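Local coordinates for protein type III Pentaketide Synthase (Neurospora crassa, PDB 3EUO) that probably transfers acyl groups to build pentaketides, as a type III polyketide synthase of the chalcone/stilbene synthase family, at residues Leu8-Tyr12 against Phe336-Asn340; Ala85-Arg90 against Val123-Leu127; Pro117-His121 against Glu134-Leu138. All coordinates share one frame. Residue numbers count along the deposited sequence, not the author numbering.

Interaction 1 of 3, residues Leu8-Tyr12 against Phe336-Asn340; sequences LGVQY and FSVLN
Leu8-Gln11 form an extended strand (phi near -140°, psi 105° to 146°), with Tyr12 just past its end; Phe336-Asn340 are regular alpha helix, Asn340 N bonding to Phe336 O at 2.9 Å. The helix lies across the strand: the segment axes pass 8.0 Å apart at a signed crossing angle of -117°. In register, the CA atoms of Leu8 and Asn340 are 6.1 Å apart and those of Val10 and Ser337 5.9 Å.

Apolar packing comes from Leu8 and Val10, whose CA-to-CB bonds both point toward the helix, while Gly9 between them has no side chain. Leu8 (chi1 m) brings CD2 to 3.9 Å from Leu339 CB and 3.7 Å from Asn340 N. Val10 (t) sets CG2 3.7 Å from Ser337 CA and 3.5 Å from Asn340 ND2; Asn340 OD1 is itself bonded to Arg343.

The polar link is at the far end: Tyr12 OH and Ser337 OG, with Tyr12 in m and Ser337 in t, share a 2.8 Å hydrogen bond in which either may donate. The Tyr12 ring also stacks with His327.

Gly9 and Gln11 pair by backbone with Ala207 and Ala205 of strand 204-211, which places the strand inside the mixed sheet. Helix 334-342 packs on one face and helix 70-96 touches Gly9 and Gln11, consistent with a buried helix of the layered alpha-beta-alpha-beta-alpha thiolase fold.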
ATOM      1  N   LEU A   8      15.038  -5.386  16.304  1.00 14.26           N
ATOM      2  CA  LEU A   8      13.807  -4.624  16.497  1.00 13.96           C
ATOM      3  C   LEU A   8      14.188  -3.242  16.988  1.00 14.00           C
ATOM      4  O   LEU A   8      15.175  -3.086  17.719  1.00 14.36           O
ATOM      5  CB  LEU A   8      12.877  -5.289  17.527  1.00 13.90           C
ATOM      6  CG  LEU A   8      12.412  -6.733  17.334  1.00 13.64           C
ATOM      7  CD1 LEU A   8      13.364  -7.722  18.025  1.00 16.02           C
ATOM      8  CD2 LEU A   8      10.993  -6.902  17.877  1.00 13.85           C
ATOM      9  N   GLY A   9      13.409  -2.246  16.586  1.00 13.94           N
ATOM     10  CA  GLY A   9      13.592  -0.879  17.048  1.00 14.35           C
ATOM     11  C   GLY A   9      12.263  -0.178  17.201  1.00 15.08           C
ATOM     12  O   GLY A   9      11.325  -0.417  16.430  1.00 15.04           O
ATOM     13  N   VAL A  10      12.187   0.694  18.199  1.00 15.13           N
ATOM     14  CA  VAL A  10      10.961   1.419  18.494  1.00 15.52           C
ATOM     15  C   VAL A  10      11.342   2.845  18.833  1.00 15.58           C
ATOM     16  O   VAL A  10      12.326   3.083  19.540  1.00 15.15           O
ATOM     17  CB  VAL A  10      10.198   0.778  19.681  1.00 15.68           C
ATOM     18  CG1 VAL A  10       8.923   1.565  20.015  1.00 16.14           C
ATOM     19  CG2 VAL A  10       9.861  -0.683  19.382  1.00 16.01           C
ATOM     20  N   GLN A  11      10.574   3.798  18.313  1.00 15.12           N
ATOM     21  CA  GLN A  11      10.786   5.195  18.663  1.00 15.82           C
ATOM     22  C   GLN A  11       9.458   5.903  18.867  1.00 15.62           C
ATOM     23  O   GLN A  11       8.736   6.199  17.910  1.00 15.52           O
ATOM     24  CB  GLN A  11      11.639   5.919  17.612  1.00 15.95           C
ATOM     25  CG  GLN A  11      11.977   7.363  17.979  1.00 18.38           C
ATOM     26  CD  GLN A  11      12.911   7.470  19.177  1.00 21.55           C
ATOM     27  OE1 GLN A  11      13.756   6.605  19.407  1.00 21.60           O
ATOM     28  NE2 GLN A  11      12.762   8.544  19.942  1.00 24.97           N
ATOM     29  N   TYR A  12       9.141   6.152  20.131  1.00 15.92           N
ATOM     30  CA  TYR A  12       8.007   6.982  20.483  1.00 15.80           C
ATOM     31  C   TYR A  12       8.428   8.447  20.394  1.00 15.88           C
ATOM     32  O   TYR A  12       9.613   8.761  20.562  1.00 15.97           O
ATOM     33  CB  TYR A  12       7.510   6.639  21.896  1.00 15.78           C
ATOM     34  CG  TYR A  12       6.711   5.351  21.973  1.00 15.90           C
ATOM     35  CD1 TYR A  12       5.378   5.307  21.561  1.00 14.92           C
ATOM     36  CD2 TYR A  12       7.288   4.170  22.469  1.00 15.86           C
ATOM     37  CE1 TYR A  12       4.629   4.117  21.636  1.00 16.34           C
ATOM     38  CE2 TYR A  12       6.550   2.984  22.549  1.00 15.76           C
ATOM     39  CZ  TYR A  12       5.225   2.961  22.128  1.00 16.10           C
ATOM     40  OH  TYR A  12       4.492   1.786  22.199  1.00 16.32           O
ATOM     41  N   PHE A 336       5.024  -4.253  17.009  1.00 13.17           N
ATOM     42  CA  PHE A 336       6.482  -4.421  17.092  1.00 13.21           C
ATOM     43  C   PHE A 336       7.011  -3.847  18.405  1.00 13.44           C
ATOM     44  O   PHE A 336       8.009  -4.334  18.947  1.00 13.51           O
ATOM     45  CB  PHE A 336       7.219  -3.805  15.889  1.00 13.62           C
ATOM     46  CG  PHE A 336       6.878  -4.434  14.545  1.00 12.84           C
ATOM     47  CD1 PHE A 336       6.357  -5.718  14.451  1.00 14.68           C
ATOM     48  CD2 PHE A 336       7.131  -3.726  13.365  1.00 13.79           C
ATOM     49  CE1 PHE A 336       6.049  -6.285  13.207  1.00 14.32           C
ATOM     50  CE2 PHE A 336       6.838  -4.280  12.122  1.00 14.27           C
ATOM     51  CZ  PHE A 336       6.297  -5.562  12.038  1.00 14.68           C
ATOM     52  N   SER A 337       6.332  -2.818  18.910  1.00 13.58           N
ATOM     53  CA  SER A 337       6.640  -2.241  20.213  1.00 13.86           C
ATOM     54  C   SER A 337       6.419  -3.271  21.322  1.00 13.87           C
ATOM     55  O   SER A 337       7.256  -3.409  22.218  1.00 13.36           O
ATOM     56  CB  SER A 337       5.797  -0.987  20.456  1.00 14.51           C
ATOM     57  OG  SER A 337       6.172  -0.352  21.659  1.00 16.15           O
ATOM     58  N   VAL A 338       5.299  -3.992  21.240  1.00 13.97           N
ATOM     59  CA  VAL A 338       5.018  -5.133  22.126  1.00 14.11           C
ATOM     60  C   VAL A 338       6.104  -6.229  22.038  1.00 14.63           C
ATOM     61  O   VAL A 338       6.639  -6.662  23.066  1.00 14.93           O
ATOM     62  CB  VAL A 338       3.602  -5.709  21.866  1.00 14.02           C
ATOM     63  CG1 VAL A 338       3.371  -6.998  22.658  1.00 13.74           C
ATOM     64  CG2 VAL A 338       2.527  -4.662  22.204  1.00 14.39           C
ATOM     65  N   LEU A 339       6.450  -6.653  20.822  1.00 14.89           N
ATOM     66  CA  LEU A 339       7.493  -7.672  20.643  1.00 14.97           C
ATOM     67  C   LEU A 339       8.879  -7.239  21.141  1.00 15.18           C
ATOM     68  O   LEU A 339       9.645  -8.065  21.678  1.00 15.10           O
ATOM     69  CB  LEU A 339       7.565  -8.135  19.187  1.00 14.99           C
ATOM     70  CG  LEU A 339       6.389  -8.984  18.710  1.00 15.88           C
ATOM     71  CD1 LEU A 339       6.453  -9.090  17.204  1.00 16.22           C
ATOM     72  CD2 LEU A 339       6.412 -10.373  19.352  1.00 16.97           C
ATOM     73  N   ASN A 340       9.194  -5.954  20.973  1.00 14.84           N
ATOM     74  CA  ASN A 340      10.435  -5.393  21.491  1.00 15.48           C
ATOM     75  C   ASN A 340      10.434  -5.406  23.021  1.00 15.50           C
ATOM     76  O   ASN A 340      11.405  -5.818  23.659  1.00 15.39           O
ATOM     77  CB  ASN A 340      10.628  -3.964  20.967  1.00 15.40           C
ATOM     78  CG  ASN A 340      11.997  -3.394  21.303  1.00 16.98           C
ATOM     79  OD1 ASN A 340      13.020  -4.065  21.148  1.00 18.35           O
ATOM     80  ND2 ASN A 340      12.020  -2.150  21.761  1.00 17.04           N
TER

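Interaction 2 of 3, residues Ala85-Arg90 against Val123-Leu127; sequences AVEASR and VAKEL
Two alpha helices meet here, Ala85-Arg90 and Val123-Leu127, their segment axes 9.6 Å apart at the closest point and crossing at -56°. The CA atoms of Val86 and Val123 come nearest, at 5.5 Å, and Ser89 N and Leu127 N keep the helical bonds to Ala85 O and Val123 O, both 3.0 Å.

Val123 (t) points its CA-to-CB bond toward the partner helix. Its CG2 rests 3.7 Å from Ala85 CB, its CG1 is 4.1 Å from Val86 CG2 and also 4.1 Å from Ser89 OG. That hydroxyl, in the m rotamer, is bonded back to Ala85 O at 2.8 Å, so its polarity is met within its own helix and Ser89 can face apolar neighbours.

One turn on, Glu126 (chi1 m) sends OE1 to 3.6 Å from Val86 CG2, and its carbonyl O lies 3.2 Å from Arg90 NH2.

Leu127 (m, t) then wedges between Val86, Ser89 and Arg90: CD1 is 3.6 Å from Ser89 CB, while CD2 is 3.7 Å from Val86 O, 3.5 Å from Arg90 CG, and over one face of the Arg90 guanidinium.

Two helices of the chalcone/stilbene synthase N-terminal region thus pack mainly through small residues, valine and leucine. Beneath this pair runs strand 168-175, where Leu172 meets Ala85 and Ser89 and Leu170 meets Ser89 and Leu127; one turn earlier on helix 70-96, Val82 extends the seam to Val123 and Glu126.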
ATOM      1  N   ALA A  85      10.394   7.094  12.355  1.00 12.94           N
ATOM      2  CA  ALA A  85      10.560   5.915  11.507  1.00 12.67           C
ATOM      3  C   ALA A  85      12.032   5.688  11.165  1.00 12.58           C
ATOM      4  O   ALA A  85      12.506   4.547  11.127  1.00 12.70           O
ATOM      5  CB  ALA A  85       9.733   6.062  10.245  1.00 13.11           C
ATOM      6  N   VAL A  86      12.750   6.781  10.925  1.00 12.52           N
ATOM      7  CA  VAL A  86      14.174   6.703  10.622  1.00 12.81           C
ATOM      8  C   VAL A  86      14.918   6.136  11.839  1.00 13.36           C
ATOM      9  O   VAL A  86      15.731   5.225  11.700  1.00 13.47           O
ATOM     10  CB  VAL A  86      14.756   8.069  10.171  1.00 12.54           C
ATOM     11  CG1 VAL A  86      16.277   8.003  10.044  1.00 12.56           C
ATOM     12  CG2 VAL A  86      14.141   8.508   8.832  1.00 11.32           C
ATOM     13  N   GLU A  87      14.608   6.648  13.027  1.00 14.01           N
ATOM     14  CA  GLU A  87      15.304   6.196  14.242  1.00 14.67           C
ATOM     15  C   GLU A  87      14.980   4.745  14.629  1.00 14.53           C
ATOM     16  O   GLU A  87      15.878   3.985  15.011  1.00 14.61           O
ATOM     17  CB  GLU A  87      15.046   7.169  15.399  1.00 15.24           C
ATOM     18  CG  GLU A  87      15.688   6.779  16.738  1.00 17.98           C
ATOM     19  CD  GLU A  87      17.221   6.765  16.713  1.00 21.73           C
ATOM     20  OE1 GLU A  87      17.839   7.318  15.774  1.00 23.12           O
ATOM     21  OE2 GLU A  87      17.811   6.194  17.655  1.00 24.31           O
ATOM     22  N   ALA A  88      13.705   4.359  14.514  1.00 14.09           N
ATOM     23  CA  ALA A  88      13.282   2.979  14.774  1.00 13.73           C
ATOM     24  C   ALA A  88      13.983   2.009  13.819  1.00 13.95           C
ATOM     25  O   ALA A  88      14.488   0.968  14.233  1.00 13.89           O
ATOM     26  CB  ALA A  88      11.766   2.851  14.644  1.00 14.12           C
ATOM     27  N   SER A  89      14.017   2.374  12.541  1.00 13.55           N
ATOM     28  CA  SER A  89      14.685   1.576  11.519  1.00 13.68           C
ATOM     29  C   SER A  89      16.181   1.464  11.787  1.00 14.71           C
ATOM     30  O   SER A  89      16.760   0.389  11.607  1.00 14.22           O
ATOM     31  CB  SER A  89      14.440   2.172  10.130  1.00 13.56           C
ATOM     32  OG  SER A  89      13.053   2.151   9.808  1.00 12.33           O
ATOM     33  N   ARG A  90      16.796   2.575  12.204  1.00 14.92           N
ATOM     34  CA  ARG A  90      18.220   2.585  12.540  1.00 16.86           C
ATOM     35  C   ARG A  90      18.547   1.595  13.656  1.00 16.42           C
ATOM     36  O   ARG A  90      19.547   0.882  13.584  1.00 16.63           O
ATOM     37  CB  ARG A  90      18.683   3.981  12.958  1.00 16.57           C
ATOM     38  CG  ARG A  90      18.894   4.950  11.807  1.00 19.25           C
ATOM     39  CD  ARG A  90      19.628   6.224  12.278  1.00 20.00           C
ATOM     40  NE  ARG A  90      19.600   7.287  11.270  1.00 26.07           N
ATOM     41  CZ  ARG A  90      20.373   7.330  10.183  1.00 27.78           C
ATOM     42  NH1 ARG A  90      21.259   6.366   9.939  1.00 29.33           N
ATOM     43  NH2 ARG A  90      20.258   8.346   9.333  1.00 28.20           N
ATOM     44  N   VAL A 123      12.103   7.811   4.274  1.00 13.48           N
ATOM     45  CA  VAL A 123      12.786   7.033   5.316  1.00 13.81           C
ATOM     46  C   VAL A 123      13.997   6.299   4.730  1.00 14.38           C
ATOM     47  O   VAL A 123      15.112   6.405   5.252  1.00 14.16           O
ATOM     48  CB  VAL A 123      11.843   6.022   6.021  1.00 13.76           C
ATOM     49  CG1 VAL A 123      12.632   5.168   7.043  1.00 14.22           C
ATOM     50  CG2 VAL A 123      10.704   6.748   6.720  1.00 13.57           C
ATOM     51  N   ALA A 124      13.769   5.574   3.635  1.00 15.08           N
ATOM     52  CA  ALA A 124      14.826   4.837   2.940  1.00 15.88           C
ATOM     53  C   ALA A 124      15.986   5.738   2.494  1.00 16.49           C
ATOM     54  O   ALA A 124      17.153   5.352   2.608  1.00 16.53           O
ATOM     55  CB  ALA A 124      14.254   4.084   1.758  1.00 16.33           C
ATOM     56  N   LYS A 125      15.650   6.927   1.987  1.00 17.13           N
ATOM     57  CA  LYS A 125      16.646   7.924   1.565  1.00 18.51           C
ATOM     58  C   LYS A 125      17.494   8.401   2.743  1.00 18.57           C
ATOM     59  O   LYS A 125      18.721   8.490   2.642  1.00 18.76           O
ATOM     60  CB  LYS A 125      15.954   9.121   0.895  1.00 18.49           C
ATOM     61  CG  LYS A 125      16.901  10.222   0.389  1.00 19.10           C
ATOM     62  CD  LYS A 125      16.117  11.482   0.033  1.00 20.10           C
ATOM     63  CE  LYS A 125      17.003  12.611  -0.508  1.00 22.15           C
ATOM     64  NZ  LYS A 125      17.479  13.548   0.557  1.00 24.64           N
ATOM     65  N   GLU A 126      16.836   8.717   3.857  1.00 18.61           N
ATOM     66  CA  GLU A 126      17.537   9.143   5.068  1.00 18.70           C
ATOM     67  C   GLU A 126      18.448   8.051   5.628  1.00 18.03           C
ATOM     68  O   GLU A 126      19.509   8.348   6.189  1.00 17.98           O
ATOM     69  CB  GLU A 126      16.544   9.589   6.135  1.00 19.37           C
ATOM     70  CG  GLU A 126      15.954  10.966   5.908  1.00 22.06           C
ATOM     71  CD  GLU A 126      15.458  11.598   7.199  1.00 25.38           C
ATOM     72  OE1 GLU A 126      16.132  11.438   8.244  1.00 27.48           O
ATOM     73  OE2 GLU A 126      14.394  12.255   7.171  1.00 28.05           O
ATOM     74  N   LEU A 127      18.036   6.796   5.462  1.00 17.02           N
ATOM     75  CA  LEU A 127      18.827   5.643   5.884  1.00 16.86           C
ATOM     76  C   LEU A 127      19.964   5.302   4.913  1.00 16.66           C
ATOM     77  O   LEU A 127      20.861   4.521   5.250  1.00 17.19           O
ATOM     78  CB  LEU A 127      17.928   4.409   6.065  1.00 16.42           C
ATOM     79  CG  LEU A 127      16.900   4.426   7.203  1.00 16.19           C
ATOM     80  CD1 LEU A 127      15.913   3.276   7.018  1.00 15.21           C
ATOM     81  CD2 LEU A 127      17.580   4.327   8.569  1.00 16.45           C
TER

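Interaction 3 of 3, residues Pro117-His121 against Glu134-Leu138; sequences PGYDH and EKVLL
This is a helix-on-strand contact inside a beta-alpha-beta unit, between the N-terminal end of helix 119-127 and strand 134-138. Pro117, after a cis peptide bond, and Gly118 lead into the helix, where His121 N bonds to Gly118 O at 3.1 Å; Glu134-Leu138 are extended. Asp120 and Leu137 are closest in register, CA to CA 6.9 Å.

Leu137 (t, p) points toward the helix start, with CD2 3.7 Å from Gly118 CA and CD1 3.7 Å from Tyr119 CE2. A CB on Gly118 would clash with that CD2. Tyr119 OH bonds to Thr109 O, on strand 105-109. That strand, helix 119-127 and strand 134-138 make the crossover, and the two strands lie parallel, backbone-bonded through Met106 and Ser108.

Asp120 (chi1 p) points toward the strand, its OD2 3.6 Å from Lys135 CB and 3.7 Å from Leu137 CB. A water bridges the two segments, 2.7 Å from Asp120 OD2 and 3.0 Å from Val136 O. Lys135 NZ sits 3.3 Å from His121 CB but 4.4 Å from Asp120 OD2, beyond salt-bridge range. Strand 134-138 is outermost within this chain, and the second subunit joins there: Arg151 of that subunit forms a salt bridge with Glu134, and Leu137 makes backbone hydrogen bonds to it.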
ATOM      1  N   PRO A 117       5.677  10.687  -3.781  1.00 12.38           N
ATOM      2  CA  PRO A 117       6.176   9.419  -3.208  1.00 12.04           C
ATOM      3  C   PRO A 117       5.671   9.165  -1.789  1.00 12.19           C
ATOM      4  O   PRO A 117       5.449  10.120  -1.027  1.00 11.21           O
ATOM      5  CB  PRO A 117       7.704   9.606  -3.187  1.00 12.31           C
ATOM      6  CG  PRO A 117       7.981  10.732  -4.136  1.00 13.06           C
ATOM      7  CD  PRO A 117       6.770  11.610  -4.135  1.00 12.23           C
ATOM      8  N   GLY A 118       5.490   7.890  -1.443  1.00 11.96           N
ATOM      9  CA  GLY A 118       5.096   7.499  -0.082  1.00 12.03           C
ATOM     10  C   GLY A 118       6.191   7.756   0.935  1.00 12.32           C
ATOM     11  O   GLY A 118       7.360   7.977   0.571  1.00 12.31           O
ATOM     12  N   TYR A 119       5.823   7.726   2.213  1.00 12.31           N
ATOM     13  CA  TYR A 119       6.750   8.123   3.277  1.00 12.11           C
ATOM     14  C   TYR A 119       7.955   7.206   3.346  1.00 11.93           C
ATOM     15  O   TYR A 119       9.033   7.627   3.777  1.00 11.84           O
ATOM     16  CB  TYR A 119       6.042   8.208   4.642  1.00 12.42           C
ATOM     17  CG  TYR A 119       5.960   6.908   5.428  1.00 12.29           C
ATOM     18  CD1 TYR A 119       6.983   6.540   6.316  1.00 13.50           C
ATOM     19  CD2 TYR A 119       4.850   6.059   5.306  1.00 12.88           C
ATOM     20  CE1 TYR A 119       6.912   5.355   7.050  1.00 14.33           C
ATOM     21  CE2 TYR A 119       4.768   4.861   6.044  1.00 12.22           C
ATOM     22  CZ  TYR A 119       5.801   4.519   6.908  1.00 13.32           C
ATOM     23  OH  TYR A 119       5.726   3.355   7.632  1.00 12.19           O
ATOM     24  N   ASP A 120       7.770   5.960   2.906  1.00 11.99           N
ATOM     25  CA  ASP A 120       8.842   4.980   2.918  1.00 11.90           C
ATOM     26  C   ASP A 120      10.037   5.430   2.084  1.00 11.97           C
ATOM     27  O   ASP A 120      11.188   5.166   2.448  1.00 12.19           O
ATOM     28  CB  ASP A 120       8.342   3.588   2.496  1.00 12.11           C
ATOM     29  CG  ASP A 120       7.726   3.559   1.103  1.00 13.27           C
ATOM     30  OD1 ASP A 120       7.202   4.594   0.630  1.00 15.45           O
ATOM     31  OD2 ASP A 120       7.755   2.467   0.483  1.00 13.66           O
ATOM     32  N   HIS A 121       9.760   6.105   0.971  1.00 11.55           N
ATOM     33  CA  HIS A 121      10.827   6.667   0.154  1.00 12.15           C
ATOM     34  C   HIS A 121      11.774   7.545   0.970  1.00 12.12           C
ATOM     35  O   HIS A 121      13.003   7.378   0.917  1.00 12.27           O
ATOM     36  CB  HIS A 121      10.268   7.490  -1.002  1.00 11.91           C
ATOM     37  CG  HIS A 121      11.334   8.187  -1.786  1.00 12.72           C
ATOM     38  ND1 HIS A 121      11.739   9.477  -1.512  1.00 13.76           N
ATOM     39  CD2 HIS A 121      12.127   7.747  -2.790  1.00 11.35           C
ATOM     40  CE1 HIS A 121      12.721   9.808  -2.331  1.00 12.45           C
ATOM     41  NE2 HIS A 121      12.971   8.778  -3.121  1.00 14.30           N
ATOM     42  N   GLU A 134      13.705  -2.878  -3.127  1.00 13.06           N
ATOM     43  CA  GLU A 134      12.331  -3.202  -3.494  1.00 13.21           C
ATOM     44  C   GLU A 134      11.407  -2.803  -2.345  1.00 12.77           C
ATOM     45  O   GLU A 134      11.514  -3.351  -1.235  1.00 12.39           O
ATOM     46  CB  GLU A 134      12.182  -4.690  -3.831  1.00 12.87           C
ATOM     47  CG  GLU A 134      12.984  -5.151  -5.050  1.00 14.33           C
ATOM     48  CD  GLU A 134      12.645  -6.562  -5.481  1.00 14.89           C
ATOM     49  OE1 GLU A 134      11.488  -6.808  -5.900  1.00 17.56           O
ATOM     50  OE2 GLU A 134      13.537  -7.434  -5.398  1.00 16.07           O
ATOM     51  N   LYS A 135      10.515  -1.846  -2.605  1.00 12.01           N
ATOM     52  CA  LYS A 135       9.636  -1.329  -1.558  1.00 12.36           C
ATOM     53  C   LYS A 135       8.186  -1.747  -1.767  1.00 11.79           C
ATOM     54  O   LYS A 135       7.719  -1.909  -2.902  1.00 12.11           O
ATOM     55  CB  LYS A 135       9.725   0.200  -1.425  1.00 11.72           C
ATOM     56  CG  LYS A 135      11.114   0.762  -1.144  1.00 12.42           C
ATOM     57  CD  LYS A 135      11.052   2.269  -0.973  1.00 14.05           C
ATOM     58  CE  LYS A 135      10.859   2.950  -2.351  1.00 18.68           C
ATOM     59  NZ  LYS A 135      10.642   4.395  -2.175  1.00 24.22           N
ATOM     60  N   VAL A 136       7.507  -1.942  -0.641  1.00 11.47           N
ATOM     61  CA  VAL A 136       6.074  -2.172  -0.573  1.00 11.24           C
ATOM     62  C   VAL A 136       5.544  -1.251   0.521  1.00 11.45           C
ATOM     63  O   VAL A 136       5.932  -1.381   1.697  1.00 11.82           O
ATOM     64  CB  VAL A 136       5.750  -3.647  -0.203  1.00 11.11           C
ATOM     65  CG1 VAL A 136       4.285  -3.810   0.213  1.00 10.94           C
ATOM     66  CG2 VAL A 136       6.088  -4.584  -1.357  1.00 11.34           C
ATOM     67  N   LEU A 137       4.671  -0.315   0.130  1.00 11.59           N
ATOM     68  CA  LEU A 137       3.961   0.525   1.098  1.00 11.07           C
ATOM     69  C   LEU A 137       2.520   0.081   1.155  1.00 11.07           C
ATOM     70  O   LEU A 137       1.747   0.343   0.234  1.00 11.09           O
ATOM     71  CB  LEU A 137       4.049   2.021   0.744  1.00 11.06           C
ATOM     72  CG  LEU A 137       3.266   2.998   1.644  1.00 11.85           C
ATOM     73  CD1 LEU A 137       3.691   2.907   3.114  1.00 13.51           C
ATOM     74  CD2 LEU A 137       3.374   4.430   1.131  1.00 11.48           C
ATOM     75  N   LEU A 138       2.158  -0.572   2.256  1.00 10.70           N
ATOM     76  CA  LEU A 138       0.800  -1.083   2.434  1.00 11.00           C
ATOM     77  C   LEU A 138      -0.191   0.014   2.778  1.00 11.40           C
ATOM     78  O   LEU A 138       0.134   0.956   3.505  1.00 12.04           O
ATOM     79  CB  LEU A 138       0.770  -2.141   3.545  1.00 10.99           C
ATOM     80  CG  LEU A 138       1.649  -3.363   3.321  1.00  9.93           C
ATOM     81  CD1 LEU A 138       1.528  -4.302   4.514  1.00 12.50           C
ATOM     82  CD2 LEU A 138       1.254  -4.103   2.035  1.00 11.68           C
TER
HETATM   83  O   HOH W   1       8.323   0.360   2.074  1.00 12.26           O

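How the interactions relate
Interactions 1 and 3 both reach the mixed sheet, interaction 1 through strand 4-11 inside it and interaction 3 through strand 134-138 at its edge within the chain; their centres are 20 Å apart. Interaction 2 connects them. Its centre is 14 Å from that of interaction 1, which its helix 70-96 touches, with Glu87 CG 3.3 Å from Gln11 OE1. Helix 119-127 begins in interaction 3 and continues into interaction 2; the centres of interactions 2 and 3 lie 12 Å apart. Both are nested within the loop closed by interaction 1. Beyond strand 134-138 the chain runs on to Cys143, here modified to 3-sulfinoalanine, consistent with the reactive cysteine of chalcone synthase relatives.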